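Local coordinates for protein putative tryptophan halogenase (Xanthomonas campestris pv. campestris, PDB 6Y1W) that is probably a flavin-dependent halogenase of the tryptophan halogenase family, expected to use reduced FAD to halogenate an aromatic substrate, at residues Ala93-Ile105 / His395-Trp407. Sequence-based numbering, arbitrary orientation.
Sequences AFEHWRDVDRHYI and HYHATDRRDTAFW. With BUD ((2S,3S)-butane-2,3-diol), chain J.
An aromatic cluster and a set of polar bonds join the turn of the β-hairpin of strands 91-99 and 102-107 to the loop between helices 371-397 and 405-412. W97, broad and flat, fills the centre: its CZ3 edge meets the face of Y396, 3.9 Å from CE1, while the edge of H395 points at one face of W97 and that of W407, offset, at the opposite face. F94 and H395 form an offset stack, planes at 21°; imidazole suits this place because NE2 can still bond E347, predicted to bind tryptophan. T399 OG1, set anti to its own N (chi1 -179°), donates to W97 O at 2.8 Å and accepts from R401 N, closing an ST turn. D400 N bonds R98 O; R98 NE forms a salt bridge with D400 OD2 (3.0 Å), in the guanidinium plane but from above the carboxylate. A water donating to D99 OD2 and D400 OD2, and accepting from R102 NH1, links these like-charged carboxylates. R401 suits its place because five N-H groups serve several acceptors: NH1 reaches H96 O (2.9 Å), NH2 butanediol O2. Its side-on salt bridge with D403 pairs NE with OD1 and NH2 with OD2, through syn lone pairs. V100 CG2 over one face and the W407 indole, whose NE1 bonds D269 O, over the other fix the guanidinium's rotation. Strand 263-268 pairs with 91-99 opposite 102-107; helix 442-451 packs against Y104 and H395.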
loop_
_atom_site.group_PDB
_atom_site.type_symbol
_atom_site.label_atom_id
_atom_site.label_comp_id
_atom_site.label_asym_id
_atom_site.label_seq_id
_atom_site.Cartn_x
_atom_site.Cartn_y
_atom_site.Cartn_z
ATOM N N ALA A 93 17.595 -15.697 13.447
ATOM C CA ALA A 93 17.444 -16.133 14.832
ATOM C C ALA A 93 17.962 -15.033 15.743
ATOM O O ALA A 93 19.160 -14.690 15.705
ATOM C CB ALA A 93 18.186 -17.451 15.070
ATOM N N PHE A 94 17.048 -14.450 16.537
ATOM C CA PHE A 94 17.393 -13.358 17.444
ATOM C C PHE A 94 17.635 -13.933 18.824
ATOM O O PHE A 94 16.693 -14.361 19.493
ATOM C CB PHE A 94 16.275 -12.316 17.481
ATOM C CG PHE A 94 16.311 -11.394 16.291
ATOM C CD1 PHE A 94 17.202 -10.310 16.292
ATOM C CD2 PHE A 94 15.569 -11.657 15.145
ATOM C CE1 PHE A 94 17.311 -9.458 15.156
ATOM C CE2 PHE A 94 15.652 -10.790 14.016
ATOM C CZ PHE A 94 16.542 -9.712 14.024
ATOM N N GLU A 95 18.893 -13.965 19.229
ATOM C CA GLU A 95 19.295 -14.521 20.522
ATOM C C GLU A 95 19.671 -13.407 21.494
ATOM O O GLU A 95 20.447 -12.504 21.148
ATOM C CB GLU A 95 20.459 -15.489 20.328
ATOM C CG GLU A 95 20.095 -16.703 19.507
ATOM C CD GLU A 95 21.247 -17.666 19.299
ATOM O OE1 GLU A 95 22.401 -17.297 19.590
ATOM O OE2 GLU A 95 20.981 -18.809 18.860
ATOM N N HIS A 96 19.100 -13.474 22.720
ATOM C CA HIS A 96 19.453 -12.603 23.846
ATOM C C HIS A 96 18.914 -11.175 23.680
ATOM O O HIS A 96 19.426 -10.248 24.327
ATOM C CB HIS A 96 20.980 -12.533 24.107
ATOM C CG HIS A 96 21.635 -13.852 24.433
ATOM N ND1 HIS A 96 21.323 -14.607 25.553
ATOM C CD2 HIS A 96 22.661 -14.490 23.819
ATOM C CE1 HIS A 96 22.094 -15.684 25.576
ATOM N NE2 HIS A 96 22.922 -15.630 24.543
ATOM N N TRP A 97 17.909 -10.960 22.816
ATOM C CA TRP A 97 17.361 -9.619 22.624
ATOM C C TRP A 97 16.256 -9.323 23.639
ATOM O O TRP A 97 16.290 -8.281 24.317
ATOM C CB TRP A 97 16.829 -9.453 21.174
ATOM C CG TRP A 97 17.952 -9.360 20.177
ATOM C CD1 TRP A 97 18.625 -10.399 19.582
ATOM C CD2 TRP A 97 18.545 -8.157 19.659
ATOM N NE1 TRP A 97 19.617 -9.916 18.769
ATOM C CE2 TRP A 97 19.591 -8.550 18.788
ATOM C CE3 TRP A 97 18.299 -6.792 19.852
ATOM C CZ2 TRP A 97 20.394 -7.637 18.120
ATOM C CZ3 TRP A 97 19.113 -5.882 19.205
ATOM C CH2 TRP A 97 20.146 -6.306 18.338
ATOM N N ARG A 98 15.262 -10.212 23.720
ATOM C CA ARG A 98 14.193 -10.027 24.693
ATOM C C ARG A 98 14.771 -9.976 26.105
ATOM O O ARG A 98 14.460 -9.075 26.887
ATOM C CB ARG A 98 13.166 -11.150 24.576
ATOM C CG ARG A 98 11.941 -10.852 25.454
ATOM C CD ARG A 98 11.418 -12.020 26.205
ATOM N NE ARG A 98 10.351 -11.575 27.101
ATOM C CZ ARG A 98 9.122 -12.076 27.074
ATOM N NH1 ARG A 98 8.822 -13.010 26.186
ATOM N NH2 ARG A 98 8.193 -11.616 27.909
ATOM N N ASP A 99 15.639 -10.930 26.429
ATOM C CA ASP A 99 16.407 -10.911 27.663
ATOM C C ASP A 99 17.532 -11.912 27.457
ATOM O O ASP A 99 17.522 -12.680 26.485
ATOM C CB ASP A 99 15.539 -11.298 28.871
ATOM C CG ASP A 99 16.075 -10.746 30.171
ATOM O OD1 ASP A 99 17.249 -10.276 30.213
ATOM O OD2 ASP A 99 15.280 -10.784 31.153
ATOM N N VAL A 100 18.511 -11.902 28.370
ATOM C CA VAL A 100 19.504 -12.966 28.352
ATOM C C VAL A 100 18.797 -14.303 28.394
ATOM O O VAL A 100 17.866 -14.521 29.182
ATOM C CB VAL A 100 20.475 -12.823 29.535
ATOM C CG1 VAL A 100 21.484 -13.968 29.532
ATOM C CG2 VAL A 100 21.174 -11.477 29.441
ATOM N N ASP A 101 19.247 -15.197 27.524
ATOM C CA ASP A 101 18.781 -16.566 27.368
ATOM C C ASP A 101 17.337 -16.670 26.913
ATOM O O ASP A 101 16.737 -17.721 27.059
ATOM C CB ASP A 101 18.973 -17.384 28.656
ATOM C CG ASP A 101 20.422 -17.563 29.009
ATOM O OD1 ASP A 101 21.270 -17.711 28.102
ATOM O OD2 ASP A 101 20.701 -17.525 30.212
ATOM N N ARG A 102 16.756 -15.605 26.350
ATOM C CA ARG A 102 15.424 -15.684 25.767
ATOM C C ARG A 102 15.533 -15.335 24.300
ATOM O O ARG A 102 15.861 -14.191 23.961
ATOM C CB ARG A 102 14.439 -14.749 26.463
ATOM C CG ARG A 102 14.326 -15.135 27.950
ATOM C CD ARG A 102 13.193 -14.448 28.640
ATOM N NE ARG A 102 11.891 -15.053 28.302
ATOM C CZ ARG A 102 10.758 -14.697 28.897
ATOM N NH1 ARG A 102 10.781 -13.754 29.848
ATOM N NH2 ARG A 102 9.610 -15.269 28.545
ATOM N N HIS A 103 15.206 -16.302 23.453
ATOM C CA HIS A 103 15.458 -16.255 22.016
ATOM C C HIS A 103 14.160 -16.410 21.243
ATOM O O HIS A 103 13.162 -16.898 21.758
ATOM C CB HIS A 103 16.426 -17.381 21.617
ATOM C CG HIS A 103 17.589 -17.501 22.536
ATOM N ND1 HIS A 103 18.356 -16.413 22.905
ATOM C CD2 HIS A 103 18.078 -18.560 23.223
ATOM C CE1 HIS A 103 19.315 -16.812 23.724
ATOM N NE2 HIS A 103 19.159 -18.108 23.943
ATOM N N TYR A 104 14.177 -15.986 19.983
ATOM C CA TYR A 104 13.046 -16.237 19.090
ATOM C C TYR A 104 13.562 -16.127 17.663
ATOM O O TYR A 104 14.712 -15.747 17.435
ATOM C CB TYR A 104 11.875 -15.232 19.331
ATOM C CG TYR A 104 12.194 -13.817 18.827
ATOM C CD1 TYR A 104 12.984 -12.928 19.575
ATOM C CD2 TYR A 104 11.737 -13.390 17.593
ATOM C CE1 TYR A 104 13.300 -11.674 19.107
ATOM C CE2 TYR A 104 12.060 -12.147 17.112
ATOM C CZ TYR A 104 12.833 -11.283 17.862
ATOM O OH TYR A 104 13.165 -10.021 17.377
ATOM N N ILE A 105 12.693 -16.457 16.705
ATOM C CA ILE A 105 13.024 -16.352 15.277
ATOM C C ILE A 105 12.065 -15.377 14.607
ATOM O O ILE A 105 10.840 -15.444 14.812
ATOM C CB ILE A 105 12.958 -17.732 14.580
ATOM C CG1 ILE A 105 14.048 -18.647 15.150
ATOM C CG2 ILE A 105 13.132 -17.610 13.048
ATOM C CD1 ILE A 105 13.784 -20.130 14.779
ATOM N N HIS A 395 14.020 -3.193 17.618
ATOM C CA HIS A 395 14.831 -4.292 18.150
ATOM C C HIS A 395 15.581 -3.896 19.421
ATOM O O HIS A 395 15.774 -4.738 20.304
ATOM C CB HIS A 395 15.817 -4.762 17.080
ATOM C CG HIS A 395 15.251 -5.804 16.161
ATOM N ND1 HIS A 395 14.814 -7.033 16.628
ATOM C CD2 HIS A 395 15.049 -5.807 14.817
ATOM C CE1 HIS A 395 14.375 -7.755 15.604
ATOM N NE2 HIS A 395 14.515 -7.042 14.495
ATOM N N TYR A 396 16.026 -2.642 19.515
ATOM C CA TYR A 396 16.776 -2.182 20.679
ATOM C C TYR A 396 15.857 -1.721 21.799
ATOM O O TYR A 396 16.211 -1.880 22.977
ATOM C CB TYR A 396 17.714 -1.032 20.292
ATOM C CG TYR A 396 18.919 -1.513 19.527
ATOM C CD1 TYR A 396 19.982 -2.095 20.190
ATOM C CD2 TYR A 396 19.003 -1.373 18.133
ATOM C CE1 TYR A 396 21.118 -2.531 19.516
ATOM C CE2 TYR A 396 20.144 -1.831 17.453
ATOM C CZ TYR A 396 21.190 -2.391 18.160
ATOM O OH TYR A 396 22.332 -2.830 17.543
ATOM N N HIS A 397 14.699 -1.141 21.462
ATOM C CA HIS A 397 13.839 -0.523 22.476
ATOM C C HIS A 397 12.939 -1.525 23.168
ATOM O O HIS A 397 12.645 -1.361 24.362
ATOM C CB HIS A 397 12.969 0.572 21.836
ATOM C CG HIS A 397 12.258 1.454 22.832
ATOM N ND1 HIS A 397 12.943 2.201 23.769
ATOM C CD2 HIS A 397 10.941 1.744 22.996
ATOM C CE1 HIS A 397 12.071 2.922 24.469
ATOM N NE2 HIS A 397 10.853 2.664 24.026
ATOM N N ALA A 398 12.468 -2.544 22.446
ATOM C CA ALA A 398 11.594 -3.566 23.027
ATOM C C ALA A 398 12.476 -4.629 23.677
ATOM O O ALA A 398 12.916 -5.581 23.036
ATOM C CB ALA A 398 10.676 -4.152 21.966
ATOM N N THR A 399 12.785 -4.460 24.970
ATOM C CA THR A 399 13.666 -5.427 25.617
ATOM C C THR A 399 13.362 -5.428 27.102
ATOM O O THR A 399 12.988 -4.388 27.659
ATOM C CB THR A 399 15.170 -5.143 25.398
ATOM O OG1 THR A 399 15.918 -6.163 26.066
ATOM C CG2 THR A 399 15.580 -3.755 25.950
ATOM N N ASP A 400 13.507 -6.603 27.724
ATOM C CA ASP A 400 13.489 -6.728 29.182
ATOM C C ASP A 400 14.851 -6.456 29.808
ATOM O O ASP A 400 14.950 -6.354 31.046
ATOM C CB ASP A 400 13.040 -8.127 29.618
ATOM C CG ASP A 400 11.614 -8.454 29.221
ATOM O OD1 ASP A 400 10.812 -7.541 28.914
ATOM O OD2 ASP A 400 11.302 -9.653 29.243
ATOM N N ARG A 401 15.890 -6.328 28.997
ATOM C CA ARG A 401 17.245 -6.243 29.522
ATOM C C ARG A 401 17.478 -4.930 30.253
ATOM O O ARG A 401 17.207 -3.850 29.716
ATOM C CB ARG A 401 18.254 -6.403 28.393
ATOM C CG ARG A 401 18.189 -7.813 27.773
ATOM C CD ARG A 401 19.377 -8.064 26.820
ATOM N NE ARG A 401 20.680 -8.096 27.494
ATOM C CZ ARG A 401 21.794 -8.574 26.936
ATOM N NH1 ARG A 401 21.755 -9.071 25.695
ATOM N NH2 ARG A 401 22.961 -8.529 27.595
ATOM N N ARG A 402 18.050 -5.033 31.461
ATOM C CA ARG A 402 18.547 -3.878 32.202
ATOM C C ARG A 402 19.937 -4.170 32.756
ATOM O O ARG A 402 20.395 -3.505 33.704
ATOM C CB ARG A 402 17.588 -3.487 33.339
ATOM C CG ARG A 402 16.148 -3.273 32.894
ATOM C CD ARG A 402 15.974 -2.006 32.058
ATOM N NE ARG A 402 14.562 -1.736 31.818
ATOM C CZ ARG A 402 13.844 -2.230 30.815
ATOM N NH1 ARG A 402 12.549 -1.914 30.716
ATOM N NH2 ARG A 402 14.422 -3.039 29.919
ATOM N N ASP A 403 20.618 -5.145 32.171
ATOM C CA ASP A 403 21.834 -5.675 32.781
ATOM C C ASP A 403 23.088 -4.905 32.425
ATOM O O ASP A 403 24.132 -5.187 33.013
ATOM C CB ASP A 403 22.041 -7.150 32.416
ATOM C CG ASP A 403 22.015 -7.406 30.891
ATOM O OD1 ASP A 403 20.913 -7.328 30.318
ATOM O OD2 ASP A 403 23.090 -7.665 30.285
ATOM N N THR A 404 23.049 -3.985 31.442
ATOM C CA THR A 404 24.163 -3.099 31.152
ATOM C C THR A 404 23.600 -1.703 30.934
ATOM O O THR A 404 22.381 -1.527 30.698
ATOM C CB THR A 404 24.969 -3.508 29.896
ATOM O OG1 THR A 404 24.150 -3.268 28.729
ATOM C CG2 THR A 404 25.383 -4.968 29.952
ATOM N N ALA A 405 24.473 -0.697 31.072
ATOM C CA ALA A 405 24.054 0.676 30.821
ATOM C C ALA A 405 23.535 0.830 29.392
ATOM O O ALA A 405 22.558 1.551 29.143
ATOM C CB ALA A 405 25.224 1.635 31.061
ATOM N N PHE A 406 24.176 0.140 28.446
ATOM C CA PHE A 406 23.725 0.131 27.057
ATOM C C PHE A 406 22.258 -0.291 26.946
ATOM O O PHE A 406 21.436 0.429 26.372
ATOM C CB PHE A 406 24.623 -0.814 26.233
ATOM C CG PHE A 406 24.184 -0.959 24.786
ATOM C CD1 PHE A 406 24.635 -0.081 23.827
ATOM C CD2 PHE A 406 23.379 -2.007 24.424
ATOM C CE1 PHE A 406 24.235 -0.241 22.479
ATOM C CE2 PHE A 406 22.957 -2.197 23.092
ATOM C CZ PHE A 406 23.416 -1.296 22.112
ATOM N N TRP A 407 21.889 -1.424 27.547
ATOM C CA TRP A 407 20.495 -1.860 27.438
ATOM C C TRP A 407 19.540 -0.962 28.227
ATOM O O TRP A 407 18.397 -0.763 27.809
ATOM C CB TRP A 407 20.349 -3.321 27.881
ATOM C CG TRP A 407 20.978 -4.224 26.855
ATOM C CD1 TRP A 407 22.111 -4.998 27.013
ATOM C CD2 TRP A 407 20.564 -4.394 25.481
ATOM N NE1 TRP A 407 22.387 -5.665 25.822
ATOM C CE2 TRP A 407 21.470 -5.289 24.873
ATOM C CE3 TRP A 407 19.505 -3.884 24.722
ATOM C CZ2 TRP A 407 21.346 -5.703 23.532
ATOM C CZ3 TRP A 407 19.377 -4.313 23.350
ATOM C CH2 TRP A 407 20.302 -5.189 22.794
HETATM C C1 BUD J . 26.048 -13.551 28.020
HETATM O O1 BUD J . 27.214 -11.399 27.989
HETATM C C2 BUD J . 26.258 -12.199 27.336
HETATM O O2 BUD J . 25.273 -10.101 27.006
HETATM C C3 BUD J . 24.961 -11.407 27.381
HETATM C C4 BUD J . 23.954 -11.954 26.371
HETATM O O HOH W 1 8.182 -8.636 28.736
HETATM O O HOH W 2 12.615 -11.538 30.717
HETATM O O HOH W 3 19.070 -9.033 31.767
HETATM O O HOH W 4 15.463 -8.204 33.078
#